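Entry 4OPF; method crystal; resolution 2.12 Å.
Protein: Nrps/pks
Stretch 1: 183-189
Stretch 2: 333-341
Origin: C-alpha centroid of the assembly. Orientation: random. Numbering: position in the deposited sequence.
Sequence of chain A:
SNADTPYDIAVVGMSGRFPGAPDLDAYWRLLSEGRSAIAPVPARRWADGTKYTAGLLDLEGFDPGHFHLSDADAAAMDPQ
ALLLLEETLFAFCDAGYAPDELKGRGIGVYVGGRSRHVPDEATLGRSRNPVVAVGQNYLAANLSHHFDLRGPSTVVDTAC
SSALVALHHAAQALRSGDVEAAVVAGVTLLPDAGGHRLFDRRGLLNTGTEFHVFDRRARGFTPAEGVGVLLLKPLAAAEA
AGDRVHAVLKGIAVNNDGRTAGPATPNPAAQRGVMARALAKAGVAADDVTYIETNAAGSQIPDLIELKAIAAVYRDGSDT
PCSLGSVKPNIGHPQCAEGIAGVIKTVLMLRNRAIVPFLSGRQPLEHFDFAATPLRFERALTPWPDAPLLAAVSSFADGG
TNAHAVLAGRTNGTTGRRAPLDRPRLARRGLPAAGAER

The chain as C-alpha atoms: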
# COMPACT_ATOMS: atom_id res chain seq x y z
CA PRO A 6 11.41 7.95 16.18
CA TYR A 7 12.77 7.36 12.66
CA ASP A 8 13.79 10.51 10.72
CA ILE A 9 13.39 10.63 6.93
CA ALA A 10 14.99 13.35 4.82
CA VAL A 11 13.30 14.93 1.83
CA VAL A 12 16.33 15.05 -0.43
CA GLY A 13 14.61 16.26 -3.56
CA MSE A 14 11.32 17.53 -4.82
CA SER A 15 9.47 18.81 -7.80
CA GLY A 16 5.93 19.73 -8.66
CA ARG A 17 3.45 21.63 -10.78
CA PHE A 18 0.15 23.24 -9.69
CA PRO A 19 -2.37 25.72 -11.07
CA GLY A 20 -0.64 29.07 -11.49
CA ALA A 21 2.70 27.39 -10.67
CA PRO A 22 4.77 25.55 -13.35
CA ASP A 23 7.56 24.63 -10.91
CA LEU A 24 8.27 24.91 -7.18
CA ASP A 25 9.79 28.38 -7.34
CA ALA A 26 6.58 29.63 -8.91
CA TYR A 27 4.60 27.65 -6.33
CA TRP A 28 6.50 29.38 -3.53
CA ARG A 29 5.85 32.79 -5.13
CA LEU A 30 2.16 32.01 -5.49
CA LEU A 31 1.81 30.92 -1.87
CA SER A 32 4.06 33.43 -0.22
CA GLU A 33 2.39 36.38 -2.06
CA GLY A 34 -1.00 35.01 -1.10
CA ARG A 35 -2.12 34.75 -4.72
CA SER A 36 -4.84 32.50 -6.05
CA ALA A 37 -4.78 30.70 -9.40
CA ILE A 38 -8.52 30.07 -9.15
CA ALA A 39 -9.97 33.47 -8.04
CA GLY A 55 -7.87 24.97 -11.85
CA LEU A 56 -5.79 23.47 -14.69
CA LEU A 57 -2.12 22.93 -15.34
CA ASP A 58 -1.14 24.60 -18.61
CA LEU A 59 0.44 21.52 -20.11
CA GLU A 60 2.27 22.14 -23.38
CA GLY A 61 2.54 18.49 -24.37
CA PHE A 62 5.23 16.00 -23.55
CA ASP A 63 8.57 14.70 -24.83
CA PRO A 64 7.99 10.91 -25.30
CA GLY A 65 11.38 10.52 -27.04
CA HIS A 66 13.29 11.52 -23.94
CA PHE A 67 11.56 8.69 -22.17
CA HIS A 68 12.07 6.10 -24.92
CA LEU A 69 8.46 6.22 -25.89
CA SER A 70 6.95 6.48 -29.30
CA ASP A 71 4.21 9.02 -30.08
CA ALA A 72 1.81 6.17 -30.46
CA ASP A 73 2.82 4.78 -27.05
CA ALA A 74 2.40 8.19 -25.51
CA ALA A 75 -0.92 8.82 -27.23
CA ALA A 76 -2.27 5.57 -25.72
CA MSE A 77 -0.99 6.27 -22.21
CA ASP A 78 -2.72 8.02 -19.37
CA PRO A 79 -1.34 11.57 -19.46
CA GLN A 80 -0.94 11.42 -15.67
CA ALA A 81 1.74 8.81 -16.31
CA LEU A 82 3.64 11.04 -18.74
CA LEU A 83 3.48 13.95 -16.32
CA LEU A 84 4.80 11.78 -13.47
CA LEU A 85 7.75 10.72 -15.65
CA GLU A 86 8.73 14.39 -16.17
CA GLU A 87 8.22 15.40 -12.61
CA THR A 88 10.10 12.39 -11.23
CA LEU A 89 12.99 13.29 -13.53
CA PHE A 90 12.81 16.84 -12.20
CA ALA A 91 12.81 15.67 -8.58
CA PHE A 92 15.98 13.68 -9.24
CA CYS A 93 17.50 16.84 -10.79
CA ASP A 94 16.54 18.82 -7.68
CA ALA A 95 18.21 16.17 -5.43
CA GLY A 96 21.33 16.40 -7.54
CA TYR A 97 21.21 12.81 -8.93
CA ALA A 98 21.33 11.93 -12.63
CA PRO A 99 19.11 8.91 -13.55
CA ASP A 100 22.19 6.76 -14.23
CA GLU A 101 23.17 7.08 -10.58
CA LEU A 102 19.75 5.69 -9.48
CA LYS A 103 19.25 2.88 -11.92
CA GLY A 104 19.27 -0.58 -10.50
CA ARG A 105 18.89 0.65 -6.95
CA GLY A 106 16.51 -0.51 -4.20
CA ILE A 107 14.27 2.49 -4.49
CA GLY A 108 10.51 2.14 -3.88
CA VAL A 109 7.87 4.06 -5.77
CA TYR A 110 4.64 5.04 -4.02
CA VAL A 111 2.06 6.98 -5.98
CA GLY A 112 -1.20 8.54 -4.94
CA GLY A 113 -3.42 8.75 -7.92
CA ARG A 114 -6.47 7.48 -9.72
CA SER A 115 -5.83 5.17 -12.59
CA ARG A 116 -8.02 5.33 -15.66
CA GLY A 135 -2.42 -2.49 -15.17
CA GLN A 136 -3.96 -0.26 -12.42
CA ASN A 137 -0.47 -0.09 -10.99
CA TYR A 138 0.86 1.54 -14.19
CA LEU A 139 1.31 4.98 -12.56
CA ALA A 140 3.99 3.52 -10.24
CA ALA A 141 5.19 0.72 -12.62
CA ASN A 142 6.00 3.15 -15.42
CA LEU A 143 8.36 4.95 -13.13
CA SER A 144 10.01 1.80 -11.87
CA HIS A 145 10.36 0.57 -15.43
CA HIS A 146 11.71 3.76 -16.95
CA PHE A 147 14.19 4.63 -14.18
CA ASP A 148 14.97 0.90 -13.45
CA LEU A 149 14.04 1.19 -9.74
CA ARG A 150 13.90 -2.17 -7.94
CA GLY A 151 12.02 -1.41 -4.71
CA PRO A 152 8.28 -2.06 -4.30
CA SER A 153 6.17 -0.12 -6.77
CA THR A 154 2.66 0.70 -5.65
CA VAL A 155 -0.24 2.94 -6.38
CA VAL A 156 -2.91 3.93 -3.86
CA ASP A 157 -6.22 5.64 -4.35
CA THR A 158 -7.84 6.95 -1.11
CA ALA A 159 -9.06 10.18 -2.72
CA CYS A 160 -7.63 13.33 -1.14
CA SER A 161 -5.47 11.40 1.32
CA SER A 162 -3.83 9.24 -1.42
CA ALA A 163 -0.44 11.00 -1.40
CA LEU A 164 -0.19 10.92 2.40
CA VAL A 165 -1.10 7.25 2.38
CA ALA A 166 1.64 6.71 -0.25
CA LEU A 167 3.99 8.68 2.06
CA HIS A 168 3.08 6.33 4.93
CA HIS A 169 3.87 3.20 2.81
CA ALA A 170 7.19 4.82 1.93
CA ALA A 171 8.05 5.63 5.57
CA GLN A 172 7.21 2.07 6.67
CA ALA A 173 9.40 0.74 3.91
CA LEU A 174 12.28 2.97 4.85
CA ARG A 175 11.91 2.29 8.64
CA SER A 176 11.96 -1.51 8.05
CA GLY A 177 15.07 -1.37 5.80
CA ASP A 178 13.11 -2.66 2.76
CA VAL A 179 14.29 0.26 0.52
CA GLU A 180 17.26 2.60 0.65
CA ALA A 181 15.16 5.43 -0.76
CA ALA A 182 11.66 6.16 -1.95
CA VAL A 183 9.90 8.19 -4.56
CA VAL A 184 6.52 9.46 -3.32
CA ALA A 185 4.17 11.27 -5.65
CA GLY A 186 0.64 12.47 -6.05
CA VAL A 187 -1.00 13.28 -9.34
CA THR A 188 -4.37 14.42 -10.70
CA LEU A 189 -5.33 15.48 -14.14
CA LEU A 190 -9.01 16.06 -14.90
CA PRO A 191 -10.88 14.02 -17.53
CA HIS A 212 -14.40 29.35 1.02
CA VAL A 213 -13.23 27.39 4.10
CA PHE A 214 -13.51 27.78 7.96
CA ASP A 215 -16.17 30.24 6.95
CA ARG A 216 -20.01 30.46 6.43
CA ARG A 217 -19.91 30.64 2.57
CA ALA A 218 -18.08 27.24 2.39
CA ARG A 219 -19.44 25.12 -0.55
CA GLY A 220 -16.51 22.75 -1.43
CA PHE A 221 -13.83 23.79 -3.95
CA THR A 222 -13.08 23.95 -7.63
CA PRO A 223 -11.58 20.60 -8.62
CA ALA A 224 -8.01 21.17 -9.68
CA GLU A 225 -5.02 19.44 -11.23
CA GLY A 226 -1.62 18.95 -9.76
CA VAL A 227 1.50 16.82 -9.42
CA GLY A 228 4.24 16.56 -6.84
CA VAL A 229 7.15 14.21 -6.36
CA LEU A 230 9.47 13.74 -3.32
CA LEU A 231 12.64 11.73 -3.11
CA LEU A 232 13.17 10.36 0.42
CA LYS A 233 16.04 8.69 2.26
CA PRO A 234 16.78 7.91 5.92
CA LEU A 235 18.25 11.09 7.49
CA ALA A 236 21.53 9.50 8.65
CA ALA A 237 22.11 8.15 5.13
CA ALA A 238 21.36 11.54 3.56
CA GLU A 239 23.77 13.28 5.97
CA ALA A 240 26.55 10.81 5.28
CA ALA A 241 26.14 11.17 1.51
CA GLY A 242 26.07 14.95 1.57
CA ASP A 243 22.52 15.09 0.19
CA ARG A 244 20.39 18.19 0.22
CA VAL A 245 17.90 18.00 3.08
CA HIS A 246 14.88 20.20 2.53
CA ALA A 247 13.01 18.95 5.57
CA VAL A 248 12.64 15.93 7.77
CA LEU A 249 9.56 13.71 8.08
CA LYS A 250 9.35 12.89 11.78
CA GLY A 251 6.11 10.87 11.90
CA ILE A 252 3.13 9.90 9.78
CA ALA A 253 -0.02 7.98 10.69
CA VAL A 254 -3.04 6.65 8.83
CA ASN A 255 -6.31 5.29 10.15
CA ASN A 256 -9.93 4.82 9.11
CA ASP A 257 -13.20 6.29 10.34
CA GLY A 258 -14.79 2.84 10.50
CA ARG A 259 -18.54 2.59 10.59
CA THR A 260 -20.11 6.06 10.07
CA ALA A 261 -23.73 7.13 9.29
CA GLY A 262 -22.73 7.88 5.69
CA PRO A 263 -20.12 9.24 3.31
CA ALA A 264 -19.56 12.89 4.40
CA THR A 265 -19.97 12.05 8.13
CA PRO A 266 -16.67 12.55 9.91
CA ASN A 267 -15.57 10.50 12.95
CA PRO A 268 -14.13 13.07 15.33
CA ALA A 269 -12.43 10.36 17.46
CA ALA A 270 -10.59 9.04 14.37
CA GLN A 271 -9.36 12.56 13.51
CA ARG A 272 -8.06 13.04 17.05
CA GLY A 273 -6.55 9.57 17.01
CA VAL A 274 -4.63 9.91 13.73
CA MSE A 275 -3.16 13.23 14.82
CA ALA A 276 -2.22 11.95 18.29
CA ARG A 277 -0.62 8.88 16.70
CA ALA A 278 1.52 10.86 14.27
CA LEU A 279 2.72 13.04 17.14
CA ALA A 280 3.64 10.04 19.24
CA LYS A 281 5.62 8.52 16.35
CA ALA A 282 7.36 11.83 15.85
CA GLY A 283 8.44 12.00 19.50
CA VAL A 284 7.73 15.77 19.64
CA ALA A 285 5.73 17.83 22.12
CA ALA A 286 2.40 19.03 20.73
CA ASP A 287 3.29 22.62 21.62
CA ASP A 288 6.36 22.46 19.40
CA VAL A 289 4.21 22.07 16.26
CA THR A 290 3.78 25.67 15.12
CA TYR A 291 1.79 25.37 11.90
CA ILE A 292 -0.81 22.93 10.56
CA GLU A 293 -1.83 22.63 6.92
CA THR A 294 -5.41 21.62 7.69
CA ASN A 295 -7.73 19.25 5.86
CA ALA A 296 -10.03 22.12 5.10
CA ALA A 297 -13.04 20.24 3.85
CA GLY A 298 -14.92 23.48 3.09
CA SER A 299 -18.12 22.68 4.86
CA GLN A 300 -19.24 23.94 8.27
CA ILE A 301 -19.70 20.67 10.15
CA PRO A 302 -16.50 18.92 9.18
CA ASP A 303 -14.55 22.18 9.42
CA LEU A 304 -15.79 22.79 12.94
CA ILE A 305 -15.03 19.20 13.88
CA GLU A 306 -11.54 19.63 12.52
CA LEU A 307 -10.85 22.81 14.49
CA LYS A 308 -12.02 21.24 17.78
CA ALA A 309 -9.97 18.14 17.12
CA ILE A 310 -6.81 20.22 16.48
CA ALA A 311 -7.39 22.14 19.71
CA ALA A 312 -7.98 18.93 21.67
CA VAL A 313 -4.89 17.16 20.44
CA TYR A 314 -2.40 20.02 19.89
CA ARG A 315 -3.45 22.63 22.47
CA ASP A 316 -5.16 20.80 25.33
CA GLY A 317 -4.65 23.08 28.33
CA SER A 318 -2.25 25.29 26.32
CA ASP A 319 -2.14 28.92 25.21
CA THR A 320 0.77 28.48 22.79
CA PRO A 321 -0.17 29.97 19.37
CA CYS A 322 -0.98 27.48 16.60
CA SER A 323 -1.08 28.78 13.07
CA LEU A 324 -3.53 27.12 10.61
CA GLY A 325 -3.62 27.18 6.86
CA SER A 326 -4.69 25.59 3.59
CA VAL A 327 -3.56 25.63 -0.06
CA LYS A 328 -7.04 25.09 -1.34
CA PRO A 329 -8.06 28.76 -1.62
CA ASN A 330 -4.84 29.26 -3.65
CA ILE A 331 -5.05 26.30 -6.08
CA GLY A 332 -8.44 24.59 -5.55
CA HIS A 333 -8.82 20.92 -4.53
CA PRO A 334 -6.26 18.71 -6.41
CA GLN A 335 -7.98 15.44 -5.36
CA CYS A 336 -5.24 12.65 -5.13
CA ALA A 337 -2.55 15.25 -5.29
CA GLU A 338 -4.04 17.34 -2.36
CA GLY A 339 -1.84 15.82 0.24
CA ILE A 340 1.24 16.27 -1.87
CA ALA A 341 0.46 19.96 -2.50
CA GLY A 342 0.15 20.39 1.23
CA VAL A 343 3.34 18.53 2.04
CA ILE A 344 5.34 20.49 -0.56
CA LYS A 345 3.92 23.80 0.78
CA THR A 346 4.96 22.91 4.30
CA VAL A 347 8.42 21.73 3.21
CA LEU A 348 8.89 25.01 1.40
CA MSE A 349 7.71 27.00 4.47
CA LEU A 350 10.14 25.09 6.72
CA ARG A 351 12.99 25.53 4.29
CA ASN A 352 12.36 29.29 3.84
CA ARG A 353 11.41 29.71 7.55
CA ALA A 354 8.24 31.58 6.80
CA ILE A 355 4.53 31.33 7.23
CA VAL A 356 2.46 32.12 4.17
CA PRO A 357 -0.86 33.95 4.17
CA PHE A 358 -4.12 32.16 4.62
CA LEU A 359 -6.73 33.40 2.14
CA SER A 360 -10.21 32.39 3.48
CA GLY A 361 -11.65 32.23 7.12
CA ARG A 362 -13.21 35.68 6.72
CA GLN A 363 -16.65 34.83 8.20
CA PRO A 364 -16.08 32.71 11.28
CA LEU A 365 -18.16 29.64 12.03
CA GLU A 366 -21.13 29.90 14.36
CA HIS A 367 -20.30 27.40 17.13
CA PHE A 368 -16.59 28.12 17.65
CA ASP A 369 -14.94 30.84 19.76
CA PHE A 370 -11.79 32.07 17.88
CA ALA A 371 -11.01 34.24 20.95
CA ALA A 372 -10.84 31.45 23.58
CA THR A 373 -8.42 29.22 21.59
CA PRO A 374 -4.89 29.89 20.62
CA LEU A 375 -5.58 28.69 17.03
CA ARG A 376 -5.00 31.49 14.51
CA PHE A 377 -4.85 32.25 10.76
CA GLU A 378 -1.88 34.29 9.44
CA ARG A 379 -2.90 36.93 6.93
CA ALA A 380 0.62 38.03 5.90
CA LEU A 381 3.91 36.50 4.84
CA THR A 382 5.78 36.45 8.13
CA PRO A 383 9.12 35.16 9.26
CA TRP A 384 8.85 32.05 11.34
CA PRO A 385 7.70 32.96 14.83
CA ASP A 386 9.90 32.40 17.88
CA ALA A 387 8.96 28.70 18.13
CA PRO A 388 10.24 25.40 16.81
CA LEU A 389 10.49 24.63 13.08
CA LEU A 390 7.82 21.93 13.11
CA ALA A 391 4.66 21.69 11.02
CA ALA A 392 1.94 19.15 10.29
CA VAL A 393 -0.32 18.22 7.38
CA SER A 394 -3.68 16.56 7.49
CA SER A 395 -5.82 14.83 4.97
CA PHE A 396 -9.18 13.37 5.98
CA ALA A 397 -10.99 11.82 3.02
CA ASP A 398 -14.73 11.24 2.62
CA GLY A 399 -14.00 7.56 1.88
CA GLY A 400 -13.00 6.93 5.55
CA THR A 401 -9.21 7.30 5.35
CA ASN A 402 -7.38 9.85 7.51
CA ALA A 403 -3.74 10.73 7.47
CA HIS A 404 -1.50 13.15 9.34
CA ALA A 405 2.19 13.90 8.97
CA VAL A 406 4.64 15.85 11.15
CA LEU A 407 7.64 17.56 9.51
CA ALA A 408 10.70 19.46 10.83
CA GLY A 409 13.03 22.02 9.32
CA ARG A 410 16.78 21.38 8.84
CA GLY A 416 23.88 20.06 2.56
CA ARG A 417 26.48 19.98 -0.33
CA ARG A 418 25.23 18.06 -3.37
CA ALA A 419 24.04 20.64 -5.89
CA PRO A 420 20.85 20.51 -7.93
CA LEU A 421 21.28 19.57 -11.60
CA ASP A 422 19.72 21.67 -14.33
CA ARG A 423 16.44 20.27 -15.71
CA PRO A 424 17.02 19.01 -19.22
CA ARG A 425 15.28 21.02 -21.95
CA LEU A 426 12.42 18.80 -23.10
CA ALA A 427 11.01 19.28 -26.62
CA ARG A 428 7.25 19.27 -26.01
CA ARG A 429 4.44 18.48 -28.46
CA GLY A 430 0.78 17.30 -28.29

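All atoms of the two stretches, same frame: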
# COMPACT_ATOMS: atom_id res chain seq x y z
N VAL A 183 10.54 7.14 -3.83
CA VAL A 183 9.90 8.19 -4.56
C VAL A 183 8.44 8.18 -4.10
O VAL A 183 7.78 7.12 -4.12
CB VAL A 183 9.93 7.88 -6.07
CG1 VAL A 183 9.07 8.84 -6.83
CG2 VAL A 183 11.34 7.89 -6.61
N VAL A 184 7.92 9.33 -3.72
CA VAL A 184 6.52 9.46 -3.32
C VAL A 184 5.92 10.56 -4.17
O VAL A 184 6.48 11.63 -4.28
CB VAL A 184 6.43 9.85 -1.84
CG1 VAL A 184 5.02 10.18 -1.38
CG2 VAL A 184 6.92 8.71 -1.01
N ALA A 185 4.77 10.31 -4.77
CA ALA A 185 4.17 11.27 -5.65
C ALA A 185 2.68 11.29 -5.45
O ALA A 185 2.08 10.32 -5.01
CB ALA A 185 4.40 10.89 -7.11
N GLY A 186 2.09 12.37 -5.90
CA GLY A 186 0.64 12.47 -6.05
C GLY A 186 0.38 13.14 -7.36
O GLY A 186 1.11 14.05 -7.75
N VAL A 187 -0.68 12.73 -8.04
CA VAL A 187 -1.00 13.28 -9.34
C VAL A 187 -2.52 13.28 -9.56
O VAL A 187 -3.22 12.34 -9.20
CB VAL A 187 -0.30 12.48 -10.49
CG1 VAL A 187 -0.84 11.05 -10.60
CG2 VAL A 187 -0.45 13.17 -11.81
N THR A 188 -3.00 14.36 -10.17
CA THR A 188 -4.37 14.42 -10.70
C THR A 188 -4.39 15.27 -11.92
O THR A 188 -3.93 16.39 -11.89
CB THR A 188 -5.36 15.09 -9.72
OG1 THR A 188 -5.49 14.29 -8.55
CG2 THR A 188 -6.74 15.27 -10.36
N LEU A 189 -4.92 14.72 -12.99
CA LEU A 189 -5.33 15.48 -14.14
C LEU A 189 -6.83 15.22 -14.33
O LEU A 189 -7.30 14.11 -14.10
CB LEU A 189 -4.60 15.05 -15.41
CG LEU A 189 -3.13 15.47 -15.46
CD1 LEU A 189 -2.48 14.96 -16.74
CD2 LEU A 189 -2.98 16.99 -15.40
N HIS A 333 -8.93 22.23 -5.17
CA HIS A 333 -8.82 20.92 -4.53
C HIS A 333 -8.22 19.91 -5.53
O HIS A 333 -8.93 19.39 -6.38
CB HIS A 333 -10.20 20.43 -4.10
CG HIS A 333 -10.15 19.26 -3.15
ND1 HIS A 333 -9.15 18.31 -3.17
CD2 HIS A 333 -10.99 18.87 -2.16
CE1 HIS A 333 -9.36 17.41 -2.23
NE2 HIS A 333 -10.47 17.73 -1.60
N PRO A 334 -6.91 19.61 -5.43
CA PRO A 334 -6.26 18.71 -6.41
C PRO A 334 -6.48 17.21 -6.18
O PRO A 334 -5.63 16.42 -6.60
CB PRO A 334 -4.77 19.06 -6.31
CG PRO A 334 -4.62 19.95 -5.14
CD PRO A 334 -5.95 20.14 -4.45
N GLN A 335 -7.60 16.83 -5.58
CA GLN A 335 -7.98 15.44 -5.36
C GLN A 335 -6.80 14.57 -4.84
O GLN A 335 -6.25 14.86 -3.78
CB GLN A 335 -8.60 14.89 -6.65
CG GLN A 335 -9.47 15.89 -7.38
CD GLN A 335 -10.82 16.07 -6.72
OE1 GLN A 335 -11.53 15.09 -6.47
NE2 GLN A 335 -11.20 17.33 -6.43
N CYS A 336 -6.33 13.56 -5.61
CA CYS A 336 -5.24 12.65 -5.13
C CYS A 336 -3.95 13.36 -4.89
O CYS A 336 -3.12 12.92 -4.15
CB CYS A 336 -5.04 11.43 -6.10
SG CYS A 336 -6.53 10.36 -6.16
N ALA A 337 -3.73 14.46 -5.56
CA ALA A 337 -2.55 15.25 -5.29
C ALA A 337 -2.68 16.27 -4.11
O ALA A 337 -1.78 17.08 -3.89
CB ALA A 337 -2.18 16.02 -6.57
N GLU A 338 -3.80 16.28 -3.39
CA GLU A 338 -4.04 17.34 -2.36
C GLU A 338 -3.00 17.25 -1.28
O GLU A 338 -2.45 18.30 -0.83
CB GLU A 338 -5.46 17.25 -1.72
CG GLU A 338 -5.72 18.21 -0.53
CD GLU A 338 -5.73 17.53 0.86
OE1 GLU A 338 -4.67 17.43 1.52
OE2 GLU A 338 -6.81 17.12 1.35
N GLY A 339 -2.79 16.03 -0.81
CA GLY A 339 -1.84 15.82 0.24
C GLY A 339 -0.46 16.25 -0.19
O GLY A 339 0.34 16.73 0.63
N ILE A 340 -0.13 16.05 -1.47
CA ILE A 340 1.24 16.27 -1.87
C ILE A 340 1.43 17.78 -2.04
O ILE A 340 2.50 18.26 -1.77
CB ILE A 340 1.71 15.45 -3.14
CG1 ILE A 340 3.23 15.44 -3.20
CG2 ILE A 340 1.22 16.06 -4.41
CD1 ILE A 340 3.78 14.50 -2.17
N ALA A 341 0.41 18.50 -2.47
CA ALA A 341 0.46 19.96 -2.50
C ALA A 341 0.67 20.58 -1.12
O ALA A 341 1.48 21.50 -0.94
CB ALA A 341 -0.78 20.52 -3.11

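The strand formed by residues 183-188 lies against a turn and the start of a helix in stretch 2, segments separated by at least 146 residues in sequence; together they bury 308 Å². Along stretch 2, His-333 does not touch the strand, but it helps hold the turn: its ND1 accepts a hydrogen bond from Gln-335 N (3.2 Å), and its carbonyl O accepts another from Gln-335 NE2 (3.1 Å).

Pro-334 provides the polar anchor. Its carbonyl O receives a hydrogen bond from Thr-188 OG1 at 2.9 Å, the one hydrogen bond between the stretches, and also accepts from Ala-337 N at 2.9 Å, so the same oxygen closes the turn and ties it to the strand. The m rotamer of Thr-188 sets its hydroxyl within this turn, where OG1 also lies 3.1 Å from Cys-336 N. Gln-335, in a backbone conformation with phi 44°, has CB pointing sideways and its side-chain end leading away from the strand, while its CB still lies 3.7 Å from Thr-188 OG1.

From Cys-336 onward the contact is mainly van der Waals. Cys-336 CB approaches Val-187 O at 3.7 Å, although the Val-187 side chain itself points away. Ala-337 directs its methyl toward the strand, with CB 3.9 Å from both Gly-186 C and Val-187 N. Here the backbones come closest, the CA atoms of Gly-186 and Ala-337 being 4.3 Å apart. The absence of a side chain at Gly-186 permits this approach: an ideal CB there would sit only 3.1 Å from Ile-340 CG2 and 3.2 Å from Cys-336 O.

The helix then begins, with Glu-338 pointing away and Gly-339 out of reach. One turn on from Ala-337, Ile-340 faces the strand again, placing CG2 3.9 Å from Gly-186 O and extending CD1 to 4.5 Å from Val-184 O.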